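Local structure of serpin B3 (Homo sapiens, 2ZV6) at residues 167-172 with 190-195. The protein belongs to the serpin family and probably inhibits proteases by presenting a reactive-site loop as bait. Numbering follows the deposited sequence.
Sequences NEKIKN and AIYFKG
Turned anti to its own carbonyl carbon (chi1 -71°) and folded again at its next two torsions, the chain of Lys-169 curls over the ring of Tyr-192. Tyr-192 CG stands anti to the backbone N (chi1 167°), which lays the ring along the strand toward Lys-194, with one face turned to the chain of Lys-169. Lys-169 CG lies 3.8 Å from the centroid of the Tyr-192 ring, 24° off the normal, a CH-pi contact displaced toward the rim. The bends bring Lys-169 CE back to Tyr-192 CE1 (3.4 Å), so methylenes near both ends of the chain touch the ring before the ammonium passes on. Lysine suits this place because its apolar shaft can cover an aromatic face while its charge lies elsewhere, here in a long, weak ion pair with Glu-346. Tyrosine fits for a related reason: its ring offers a flat apolar surface, and its buried hydroxyl is hydrogen-bonded to that same Glu-346.

Ile-170 fills the space beside this pair with two separate branches. Its CG2 meets Ala-190 CB at 3.8 Å, where a lone methyl leaves room for the branched neighbour. Its CD1 packs 4.0 Å from Tyr-192 CB and also lies over the peptide joining Ile-191 to Tyr-192. The Ile-191 side chain projects from the other face of the strand, so Ile-191 contributes mainly backbone here.

Lys-171 NZ bonds back to Glu-168 O (2.7 Å) and pairs with the Glu-168 carboxylate, closing the turn on the side away from the strand. Strand 185-193 is hydrogen-bonded between strands 112-121 and 336-346, so the loop after helix 151-165 rests on the face of a central strand, as expected for the segment following helix F over beta-sheet A of the serpin fold.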
ATOM      1  N   ASN A 167     -14.498   1.836  -7.912  1.00 77.94           N
ATOM      2  CA  ASN A 167     -14.855   2.261  -9.261  1.00 81.21           C
ATOM      3  C   ASN A 167     -14.763   1.130 -10.284  1.00 79.74           C
ATOM      4  O   ASN A 167     -14.699   1.380 -11.487  1.00 78.11           O
ATOM      5  CB  ASN A 167     -13.953   3.423  -9.694  1.00 89.32           C
ATOM      6  CG  ASN A 167     -14.636   4.777  -9.562  1.00 93.49           C
ATOM      7  OD1 ASN A 167     -15.860   4.884  -9.675  1.00100.00           O
ATOM      8  ND2 ASN A 167     -13.843   5.821  -9.326  1.00 84.93           N
ATOM      9  N   GLU A 168     -14.760  -0.109  -9.801  1.00 81.18           N
ATOM     10  CA  GLU A 168     -14.679  -1.284 -10.668  1.00 80.26           C
ATOM     11  C   GLU A 168     -13.287  -1.431 -11.270  1.00 77.09           C
ATOM     12  O   GLU A 168     -13.138  -1.922 -12.390  1.00 73.13           O
ATOM     13  CB  GLU A 168     -15.716  -1.192 -11.793  1.00 83.91           C
ATOM     14  CG  GLU A 168     -16.314  -2.522 -12.223  1.00 86.33           C
ATOM     15  CD  GLU A 168     -17.025  -2.428 -13.565  1.00 90.68           C
ATOM     16  OE1 GLU A 168     -16.395  -2.734 -14.597  1.00 93.93           O
ATOM     17  OE2 GLU A 168     -18.215  -2.044 -13.591  1.00 92.05           O
ATOM     18  N   LYS A 169     -12.276  -0.994 -10.526  1.00 74.51           N
ATOM     19  CA  LYS A 169     -10.892  -1.081 -10.974  1.00 73.75           C
ATOM     20  C   LYS A 169     -10.314  -2.405 -10.498  1.00 74.87           C
ATOM     21  O   LYS A 169      -9.825  -3.203 -11.297  1.00 81.30           O
ATOM     22  CB  LYS A 169     -10.071   0.080 -10.402  1.00 74.37           C
ATOM     23  CG  LYS A 169     -10.392   1.446 -11.007  1.00 71.30           C
ATOM     24  CD  LYS A 169     -10.324   1.432 -12.534  1.00 74.03           C
ATOM     25  CE  LYS A 169      -8.882   1.425 -13.031  1.00 73.02           C
ATOM     26  NZ  LYS A 169      -8.796   1.325 -14.517  1.00 71.98           N
ATOM     27  N   ILE A 170     -10.377  -2.628  -9.188  1.00 72.29           N
ATOM     28  CA  ILE A 170      -9.884  -3.860  -8.580  1.00 72.64           C
ATOM     29  C   ILE A 170     -10.987  -4.919  -8.626  1.00 72.97           C
ATOM     30  O   ILE A 170     -11.989  -4.816  -7.922  1.00 74.94           O
ATOM     31  CB  ILE A 170      -9.474  -3.619  -7.112  1.00 68.97           C
ATOM     32  CG1 ILE A 170      -8.089  -2.976  -7.068  1.00 72.63           C
ATOM     33  CG2 ILE A 170      -9.467  -4.930  -6.338  1.00 68.79           C
ATOM     34  CD1 ILE A 170      -7.925  -1.960  -5.962  1.00 67.97           C
ATOM     35  N   LYS A 171     -10.798  -5.945  -9.449  1.00 74.64           N
ATOM     36  CA  LYS A 171     -11.809  -6.985  -9.578  1.00 81.31           C
ATOM     37  C   LYS A 171     -11.359  -8.382  -9.168  1.00 83.51           C
ATOM     38  O   LYS A 171     -10.234  -8.796  -9.450  1.00 86.74           O
ATOM     39  CB  LYS A 171     -12.318  -7.034 -11.019  1.00 85.94           C
ATOM     40  CG  LYS A 171     -11.733  -5.967 -11.929  1.00 91.09           C
ATOM     41  CD  LYS A 171     -12.748  -4.861 -12.189  1.00 95.02           C
ATOM     42  CE  LYS A 171     -13.265  -4.887 -13.624  1.00 90.35           C
ATOM     43  NZ  LYS A 171     -14.292  -3.835 -13.858  1.00 80.62           N
ATOM     44  N   ASN A 172     -12.259  -9.101  -8.504  1.00 79.77           N
ATOM     45  CA  ASN A 172     -12.007 -10.467  -8.065  1.00 74.35           C
ATOM     46  C   ASN A 172     -10.881 -10.591  -7.049  1.00 70.87           C
ATOM     47  O   ASN A 172      -9.991 -11.427  -7.196  1.00 69.01           O
ATOM     48  CB  ASN A 172     -11.713 -11.356  -9.277  1.00 75.16           C
ATOM     49  CG  ASN A 172     -12.793 -11.262 -10.345  1.00 88.67           C
ATOM     50  OD1 ASN A 172     -12.701 -11.891 -11.397  1.00 95.79           O
ATOM     51  ND2 ASN A 172     -13.828 -10.473 -10.076  1.00 87.60           N
ATOM     52  N   ALA A 190      -8.481  -3.849  -0.400  1.00 46.28           N
ATOM     53  CA  ALA A 190      -8.191  -3.411  -1.764  1.00 47.58           C
ATOM     54  C   ALA A 190      -8.006  -1.889  -1.756  1.00 49.94           C
ATOM     55  O   ALA A 190      -8.480  -1.202  -0.847  1.00 48.73           O
ATOM     56  CB  ALA A 190      -9.324  -3.808  -2.703  1.00 27.44           C
ATOM     57  N   ILE A 191      -7.295  -1.367  -2.751  1.00 51.67           N
ATOM     58  CA  ILE A 191      -7.054   0.069  -2.830  1.00 51.21           C
ATOM     59  C   ILE A 191      -6.605   0.504  -4.213  1.00 50.14           C
ATOM     60  O   ILE A 191      -5.725  -0.111  -4.815  1.00 36.96           O
ATOM     61  CB  ILE A 191      -5.993   0.527  -1.816  1.00 49.41           C
ATOM     62  CG1 ILE A 191      -5.846   2.045  -1.902  1.00 43.22           C
ATOM     63  CG2 ILE A 191      -4.656  -0.177  -2.085  1.00 47.73           C
ATOM     64  CD1 ILE A 191      -5.387   2.697  -0.613  1.00 52.97           C
ATOM     65  N   TYR A 192      -7.224   1.572  -4.706  1.00 58.25           N
ATOM     66  CA  TYR A 192      -6.909   2.106  -6.021  1.00 60.91           C
ATOM     67  C   TYR A 192      -6.556   3.589  -5.959  1.00 56.34           C
ATOM     68  O   TYR A 192      -7.166   4.347  -5.208  1.00 44.34           O
ATOM     69  CB  TYR A 192      -8.091   1.918  -6.970  1.00 56.73           C
ATOM     70  CG  TYR A 192      -7.921   2.726  -8.222  1.00 65.90           C
ATOM     71  CD1 TYR A 192      -7.385   2.151  -9.371  1.00 74.20           C
ATOM     72  CD2 TYR A 192      -8.218   4.090  -8.240  1.00 62.99           C
ATOM     73  CE1 TYR A 192      -7.143   2.914 -10.507  1.00 79.57           C
ATOM     74  CE2 TYR A 192      -7.979   4.860  -9.365  1.00 70.29           C
ATOM     75  CZ  TYR A 192      -7.440   4.269 -10.496  1.00 78.96           C
ATOM     76  OH  TYR A 192      -7.190   5.034 -11.610  1.00 86.21           O
ATOM     77  N   PHE A 193      -5.585   4.002  -6.770  1.00 58.61           N
ATOM     78  CA  PHE A 193      -5.178   5.401  -6.797  1.00 61.47           C
ATOM     79  C   PHE A 193      -4.566   5.851  -8.121  1.00 56.86           C
ATOM     80  O   PHE A 193      -3.808   5.122  -8.760  1.00 43.52           O
ATOM     81  CB  PHE A 193      -4.197   5.681  -5.666  1.00 62.24           C
ATOM     82  CG  PHE A 193      -3.672   7.081  -5.660  1.00 62.59           C
ATOM     83  CD1 PHE A 193      -2.581   7.431  -6.447  1.00 67.37           C
ATOM     84  CD2 PHE A 193      -4.239   8.042  -4.837  1.00 64.83           C
ATOM     85  CE1 PHE A 193      -2.057   8.721  -6.412  1.00 68.63           C
ATOM     86  CE2 PHE A 193      -3.724   9.334  -4.791  1.00 70.41           C
ATOM     87  CZ  PHE A 193      -2.629   9.676  -5.581  1.00 69.81           C
ATOM     88  N   LYS A 194      -4.903   7.075  -8.515  1.00 64.05           N
ATOM     89  CA  LYS A 194      -4.412   7.667  -9.754  1.00 68.89           C
ATOM     90  C   LYS A 194      -4.456   9.181  -9.603  1.00 68.97           C
ATOM     91  O   LYS A 194      -5.513   9.794  -9.742  1.00 71.15           O
ATOM     92  CB  LYS A 194      -5.289   7.238 -10.934  1.00 61.96           C
ATOM     93  CG  LYS A 194      -4.934   7.919 -12.243  1.00 61.54           C
ATOM     94  CD  LYS A 194      -5.374   7.089 -13.439  1.00 64.26           C
ATOM     95  CE  LYS A 194      -5.904   7.969 -14.565  1.00 67.00           C
ATOM     96  NZ  LYS A 194      -6.743   7.201 -15.535  1.00 65.56           N
ATOM     97  N   GLY A 195      -3.307   9.779  -9.313  1.00 72.53           N
ATOM     98  CA  GLY A 195      -3.261  11.217  -9.133  1.00 79.46           C
ATOM     99  C   GLY A 195      -2.940  12.014 -10.386  1.00 82.41           C
ATOM    100  O   GLY A 195      -2.474  11.467 -11.390  1.00 79.12           O
TER